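Uncharacterized protein (Staphylococcus aureus subsp. aureus Mu50, PDB 4QPV) is of unknown function, a DUF1672 family member whose fold is built from a kinked-helix-beta-beta-beta repeat. Local coordinates at residues I41-S44 with K45-D49; A52-G55 with E56-F59. All coordinates share one frame; numbering follows the deposited sequence.

Contact 1 (I41-S44 with K45-D49); sequences IEFS and KKHKD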
ATOM      1  N   ILE A  41     -17.221  -7.917  14.625  1.00 31.35           N
ATOM      2  CA  ILE A  41     -16.383  -9.016  14.123  1.00 29.33           C
ATOM      3  C   ILE A  41     -17.288 -10.173  13.668  1.00 34.19           C
ATOM      4  O   ILE A  41     -17.143 -10.643  12.544  1.00 34.58           O
ATOM      5  CB  ILE A  41     -15.361  -9.469  15.215  1.00 31.89           C
ATOM      6  CG1 ILE A  41     -14.314  -8.363  15.465  1.00 30.66           C
ATOM      7  CG2 ILE A  41     -14.686 -10.809  14.829  1.00 31.13           C
ATOM      8  CD1 ILE A  41     -13.445  -8.582  16.793  1.00 30.72           C
ATOM      9  N   GLU A  42     -18.242 -10.601  14.514  1.00 32.21           N
ATOM     10  CA  GLU A  42     -19.167 -11.671  14.136  1.00 33.78           C
ATOM     11  C   GLU A  42     -19.995 -11.280  12.895  1.00 34.78           C
ATOM     12  O   GLU A  42     -20.192 -12.122  12.010  1.00 34.57           O
ATOM     13  CB  GLU A  42     -20.084 -12.047  15.321  1.00 37.24           C
ATOM     14  CG  GLU A  42     -21.159 -13.065  14.989  1.00 49.17           C
ATOM     15  CD  GLU A  42     -20.799 -14.530  14.801  1.00 79.50           C
ATOM     16  OE1 GLU A  42     -19.596 -14.861  14.661  1.00 77.03           O
ATOM     17  OE2 GLU A  42     -21.743 -15.354  14.788  1.00 71.05           O
ATOM     18  N   PHE A  43     -20.447 -10.007  12.815  1.00 32.06           N
ATOM     19  CA  PHE A  43     -21.221  -9.507  11.664  1.00 30.72           C
ATOM     20  C   PHE A  43     -20.423  -9.650  10.354  1.00 33.67           C
ATOM     21  O   PHE A  43     -20.973 -10.109   9.343  1.00 32.06           O
ATOM     22  CB  PHE A  43     -21.647  -8.035  11.877  1.00 32.12           C
ATOM     23  CG  PHE A  43     -22.595  -7.502  10.818  1.00 32.95           C
ATOM     24  CD1 PHE A  43     -23.967  -7.662  10.950  1.00 35.16           C
ATOM     25  CD2 PHE A  43     -22.108  -6.851   9.686  1.00 32.29           C
ATOM     26  CE1 PHE A  43     -24.846  -7.173   9.970  1.00 36.18           C
ATOM     27  CE2 PHE A  43     -22.983  -6.361   8.713  1.00 34.78           C
ATOM     28  CZ  PHE A  43     -24.348  -6.528   8.860  1.00 34.11           C
ATOM     29  N   SER A  44     -19.126  -9.274  10.375  1.00 29.43           N
ATOM     30  CA  SER A  44     -18.248  -9.341   9.203  1.00 28.34           C
ATOM     31  C   SER A  44     -18.149 -10.780   8.648  1.00 34.55           C
ATOM     32  O   SER A  44     -18.008 -10.966   7.445  1.00 35.91           O
ATOM     33  CB  SER A  44     -16.854  -8.811   9.541  1.00 29.97           C
ATOM     34  OG  SER A  44     -16.094  -9.735  10.300  1.00 33.11           O
ATOM     35  N   LYS A  45     -18.202 -11.778   9.528  1.00 31.99           N
ATOM     36  CA  LYS A  45     -18.106 -13.184   9.139  1.00 32.07           C
ATOM     37  C   LYS A  45     -19.418 -13.680   8.528  1.00 35.52           C
ATOM     38  O   LYS A  45     -19.396 -14.471   7.593  1.00 36.62           O
ATOM     39  CB  LYS A  45     -17.732 -14.047  10.355  1.00 34.66           C
ATOM     40  CG  LYS A  45     -16.327 -13.790  10.863  1.00 40.65           C
ATOM     41  CD  LYS A  45     -16.146 -14.420  12.232  1.00 53.59           C
ATOM     42  CE  LYS A  45     -14.800 -14.129  12.850  1.00 54.86           C
ATOM     43  NZ  LYS A  45     -14.758 -14.600  14.262  1.00 67.74           N
ATOM     44  N   LYS A  46     -20.546 -13.207   9.041  1.00 30.88           N
ATOM     45  CA  LYS A  46     -21.863 -13.639   8.577  1.00 30.27           C
ATOM     46  C   LYS A  46     -22.269 -12.999   7.241  1.00 34.00           C
ATOM     47  O   LYS A  46     -23.170 -13.520   6.568  1.00 34.14           O
ATOM     48  CB  LYS A  46     -22.913 -13.320   9.648  1.00 31.83           C
ATOM     49  CG  LYS A  46     -22.877 -14.267  10.844  1.00 37.55           C
ATOM     50  CD  LYS A  46     -23.622 -15.560  10.567  1.00 42.42           C
ATOM     51  CE  LYS A  46     -23.419 -16.573  11.666  1.00 48.85           C
ATOM     52  NZ  LYS A  46     -23.911 -17.904  11.242  1.00 55.26           N
ATOM     53  N   HIS A  47     -21.619 -11.881   6.850  1.00 28.80           N
ATOM     54  CA  HIS A  47     -21.986 -11.153   5.633  1.00 26.94           C
ATOM     55  C   HIS A  47     -20.765 -10.835   4.772  1.00 29.20           C
ATOM     56  O   HIS A  47     -20.768  -9.844   4.048  1.00 26.87           O
ATOM     57  CB  HIS A  47     -22.736  -9.852   6.000  1.00 26.91           C
ATOM     58  CG  HIS A  47     -23.893 -10.096   6.908  1.00 29.85           C
ATOM     59  ND1 HIS A  47     -25.107 -10.559   6.420  1.00 31.11           N
ATOM     60  CD2 HIS A  47     -23.952 -10.045   8.257  1.00 31.09           C
ATOM     61  CE1 HIS A  47     -25.868 -10.747   7.483  1.00 31.61           C
ATOM     62  NE2 HIS A  47     -25.218 -10.444   8.610  1.00 31.89           N
ATOM     63  N   LYS A  48     -19.753 -11.710   4.813  1.00 27.68           N
ATOM     64  CA  LYS A  48     -18.504 -11.579   4.072  1.00 27.06           C
ATOM     65  C   LYS A  48     -18.756 -11.338   2.575  1.00 29.95           C
ATOM     66  O   LYS A  48     -18.219 -10.374   2.051  1.00 28.08           O
ATOM     67  CB  LYS A  48     -17.640 -12.837   4.297  1.00 30.53           C
ATOM     68  CG  LYS A  48     -16.288 -12.817   3.603  1.00 49.08           C
ATOM     69  CD  LYS A  48     -15.646 -14.200   3.652  1.00 60.24           C
ATOM     70  CE  LYS A  48     -14.387 -14.291   2.820  1.00 74.54           C
ATOM     71  NZ  LYS A  48     -13.950 -15.705   2.635  1.00 79.94           N
ATOM     72  N   ASP A  49     -19.600 -12.163   1.898  1.00 27.73           N
ATOM     73  CA  ASP A  49     -19.841 -11.994   0.455  1.00 27.86           C
ATOM     74  C   ASP A  49     -20.539 -10.667   0.106  1.00 29.40           C
ATOM     75  O   ASP A  49     -20.140  -9.994  -0.843  1.00 27.48           O
ATOM     76  CB  ASP A  49     -20.649 -13.171  -0.114  1.00 31.45           C
ATOM     77  CG  ASP A  49     -19.908 -14.505  -0.071  1.00 42.24           C
ATOM     78  OD1 ASP A  49     -18.674 -14.497   0.151  1.00 42.35           O
ATOM     79  OD2 ASP A  49     -20.564 -15.550  -0.228  1.00 52.72           O
TER
HETATM   80  O   HOH W   1     -16.955 -13.762  15.860  1.00 49.17           O
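Lys-45 and Glu-42 do not touch charge to charge but share a water: it accepts from Lys-45 NZ at 2.8 Å and donates to Glu-42 OE1 at 3.1 Å. The extended lysine runs alongside Ile-41, its CE and NZ against CG2 of the isoleucine. The carbonyl of Ile-41 takes two donors, the hydroxyl of Ser-44 (OG to Ile-41 O, 2.6 Å) and, weakly, the amide of Lys-45. Ser-44 can reach back because OG stands between its own backbone N and carbonyl carbon, chi1 76°. Glu-42 O receives Lys-46 N at 3.2 Å in the carbonyl plane, plus a weak bond from Lys-45 N, while Phe-43 O is held only weakly by Lys-46 N and His-47 N. The weak bonds are consistent with a kink here: His-47 leaves helical angles after helix 38-46 and is the N-cap residue of helix 48-63. Its ring lies obliquely over Phe-43, planes at 36°, with CD2 of His-47 above the centre of the phenyl ring and 3.5 Å from Phe-43 CE1. Phe-43 and Ser-44 rest on Val-79 of strand 78-87, and Phe-43 and His-47 meet Ile-103 in the loop beyond strand 90-98.

Contact 2 (A52-G55 with E56-F59); sequences AKRG and EQFF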
ATOM      1  N   ALA A  52     -18.068  -7.768   0.755  1.00 26.21           N
ATOM      2  CA  ALA A  52     -17.053  -7.796  -0.310  1.00 26.78           C
ATOM      3  C   ALA A  52     -17.612  -7.183  -1.601  1.00 29.84           C
ATOM      4  O   ALA A  52     -16.967  -6.325  -2.204  1.00 28.28           O
ATOM      5  CB  ALA A  52     -16.589  -9.225  -0.559  1.00 27.60           C
ATOM      6  N   LYS A  53     -18.853  -7.571  -1.977  1.00 26.08           N
ATOM      7  CA  LYS A  53     -19.533  -7.065  -3.172  1.00 25.64           C
ATOM      8  C   LYS A  53     -19.740  -5.545  -3.072  1.00 27.89           C
ATOM      9  O   LYS A  53     -19.482  -4.833  -4.051  1.00 26.86           O
ATOM     10  CB  LYS A  53     -20.898  -7.795  -3.359  1.00 27.92           C
ATOM     11  CG  LYS A  53     -21.711  -7.285  -4.547  1.00 40.39           C
ATOM     12  CD  LYS A  53     -22.904  -8.175  -4.897  1.00 46.12           C
ATOM     13  CE  LYS A  53     -24.069  -8.061  -3.946  1.00 44.41           C
ATOM     14  NZ  LYS A  53     -25.269  -8.756  -4.485  1.00 54.97           N
ATOM     15  N   ARG A  54     -20.209  -5.059  -1.899  1.00 24.04           N
ATOM     16  CA  ARG A  54     -20.434  -3.612  -1.680  1.00 24.43           C
ATOM     17  C   ARG A  54     -19.101  -2.834  -1.704  1.00 26.46           C
ATOM     18  O   ARG A  54     -19.051  -1.726  -2.245  1.00 26.79           O
ATOM     19  CB  ARG A  54     -21.212  -3.342  -0.376  1.00 26.01           C
ATOM     20  CG  ARG A  54     -22.664  -3.884  -0.401  1.00 26.19           C
ATOM     21  CD  ARG A  54     -23.562  -3.028  -1.286  1.00 30.23           C
ATOM     22  NE  ARG A  54     -24.228  -1.972  -0.523  1.00 26.87           N
ATOM     23  CZ  ARG A  54     -24.784  -0.888  -1.058  1.00 35.49           C
ATOM     24  NH1 ARG A  54     -24.696  -0.660  -2.362  1.00 29.35           N
ATOM     25  NH2 ARG A  54     -25.428  -0.024  -0.292  1.00 27.55           N
ATOM     26  N   GLY A  55     -18.046  -3.411  -1.141  1.00 23.44           N
ATOM     27  CA  GLY A  55     -16.713  -2.797  -1.169  1.00 23.55           C
ATOM     28  C   GLY A  55     -16.197  -2.643  -2.586  1.00 29.41           C
ATOM     29  O   GLY A  55     -15.753  -1.563  -2.983  1.00 29.05           O
ATOM     30  N   GLU A  56     -16.355  -3.695  -3.399  1.00 27.60           N
ATOM     31  CA  GLU A  56     -15.964  -3.655  -4.817  1.00 27.65           C
ATOM     32  C   GLU A  56     -16.799  -2.601  -5.558  1.00 29.05           C
ATOM     33  O   GLU A  56     -16.249  -1.786  -6.313  1.00 27.16           O
ATOM     34  CB  GLU A  56     -16.115  -5.053  -5.442  1.00 28.07           C
ATOM     35  CG  GLU A  56     -15.047  -6.015  -4.910  1.00 28.47           C
ATOM     36  CD  GLU A  56     -15.349  -7.497  -5.056  1.00 37.92           C
ATOM     37  OE1 GLU A  56     -16.388  -7.853  -5.661  1.00 31.94           O
ATOM     38  OE2 GLU A  56     -14.548  -8.309  -4.539  1.00 28.64           O
ATOM     39  N   GLN A  57     -18.119  -2.562  -5.276  1.00 25.33           N
ATOM     40  CA  GLN A  57     -19.011  -1.574  -5.889  1.00 25.48           C
ATOM     41  C   GLN A  57     -18.540  -0.154  -5.564  1.00 30.56           C
ATOM     42  O   GLN A  57     -18.590   0.707  -6.443  1.00 29.97           O
ATOM     43  CB  GLN A  57     -20.463  -1.767  -5.405  1.00 25.57           C
ATOM     44  CG  GLN A  57     -21.474  -0.790  -6.040  1.00 30.77           C
ATOM     45  CD  GLN A  57     -22.837  -0.892  -5.404  1.00 38.78           C
ATOM     46  OE1 GLN A  57     -23.044  -1.633  -4.438  1.00 30.63           O
ATOM     47  NE2 GLN A  57     -23.823  -0.189  -5.958  1.00 39.60           N
ATOM     48  N   PHE A  58     -18.150   0.100  -4.289  1.00 27.97           N
ATOM     49  CA  PHE A  58     -17.691   1.427  -3.867  1.00 27.52           C
ATOM     50  C   PHE A  58     -16.536   1.934  -4.763  1.00 29.26           C
ATOM     51  O   PHE A  58     -16.557   3.086  -5.208  1.00 29.17           O
ATOM     52  CB  PHE A  58     -17.240   1.414  -2.397  1.00 28.44           C
ATOM     53  CG  PHE A  58     -16.822   2.774  -1.876  1.00 29.52           C
ATOM     54  CD1 PHE A  58     -15.513   3.224  -2.027  1.00 31.79           C
ATOM     55  CD2 PHE A  58     -17.725   3.584  -1.192  1.00 31.51           C
ATOM     56  CE1 PHE A  58     -15.128   4.490  -1.553  1.00 32.94           C
ATOM     57  CE2 PHE A  58     -17.344   4.844  -0.717  1.00 34.50           C
ATOM     58  CZ  PHE A  58     -16.047   5.290  -0.899  1.00 32.60           C
ATOM     59  N   PHE A  59     -15.543   1.089  -5.005  1.00 25.88           N
ATOM     60  CA  PHE A  59     -14.369   1.468  -5.802  1.00 25.62           C
ATOM     61  C   PHE A  59     -14.728   1.665  -7.261  1.00 32.01           C
ATOM     62  O   PHE A  59     -14.132   2.530  -7.908  1.00 33.30           O
ATOM     63  CB  PHE A  59     -13.238   0.449  -5.635  1.00 25.47           C
ATOM     64  CG  PHE A  59     -12.468   0.689  -4.360  1.00 25.43           C
ATOM     65  CD1 PHE A  59     -12.921   0.172  -3.149  1.00 27.02           C
ATOM     66  CD2 PHE A  59     -11.330   1.498  -4.355  1.00 26.62           C
ATOM     67  CE1 PHE A  59     -12.235   0.443  -1.953  1.00 27.33           C
ATOM     68  CE2 PHE A  59     -10.668   1.793  -3.160  1.00 27.86           C
ATOM     69  CZ  PHE A  59     -11.124   1.264  -1.969  1.00 26.32           C
TER
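Arg-54 NH1 is the donor at the hub of this contact: it gives a hydrogen bond to Gln-57 OE1 at 2.8 Å and another to the carbonyl of Ser-107. Arg-54 and Gln-57 stand three apart on helix 48-63, which follows helix 38-46 after a break at His-47, probably as the longer limb of a kinked helix. OE1 sits at the edge of the guanidinium, in its plane, but NH1 approaches from above the amide's carbonyl plane, off the lone pairs, at a C=O...N angle of 118°. Guanidinium and amide are turned 49° apart. The bend at chi2 brings CD of Arg-54 to 3.5 Å from Gln-57 OE1, and the one at chi3 turns the guanidinium beyond it. Gln-57, with CG anti to the backbone N (chi1 -178°) and its chain extended, runs beside the arginine in the same direction and brings OE1 to NH1. Arg-54 NE and Gln-57 NE2 bond to the carbonyls of Ile-102 and Asp-106, so the pair fastens the helix to the loop after strand 90-98.

The backbone is regular alpha helix here: Glu-56 N reaches Ala-52 O at 3.0 Å, Gln-57 N reaches Lys-53 O and Phe-58 N reaches Arg-54 O, both at 2.9 Å. Glu-56 lays CG and CD along Ala-52 O, and its OE2 accepts from the amide of Ala-69 on strand 67-75. Phe-58 and Phe-59 enter the core, where both meet Ile-96 of strand 90-98 and Leu-121 of helix 116-133. Gly-55 lies one turn before Phe-59, and Phe-59 N gives Gly-55 O a weak bond, at 3.3 Å. That same oxygen lies in the plane of the Phe-59 ring, at its edge, with CD1 of Phe-59 3.3 Å from Gly-55 O.

How the contacts relate
Contacts 1 and 2 follow one another along the chain, their centres about 15 Å apart, and share helix 48-63. Contact 1 straddles the kink between helices 38-46 and 48-63 and is a surface contact, with lysines, a glutamate and a water on its outer side. Contact 2 lies wholly within the second helix, partly buried and nearer the middle of the chain. The chemistry follows: at the kink, backbone bonds weaken and water mediates between charged groups, whereas further along the helix bonds are mostly sound and polar side-chain ends find backbone carbonyls and, for Glu-56, a backbone amide. Both lean on the three-stranded sheet, contact 1 on strand 78-87, contact 2 on strands 67-75 and 90-98.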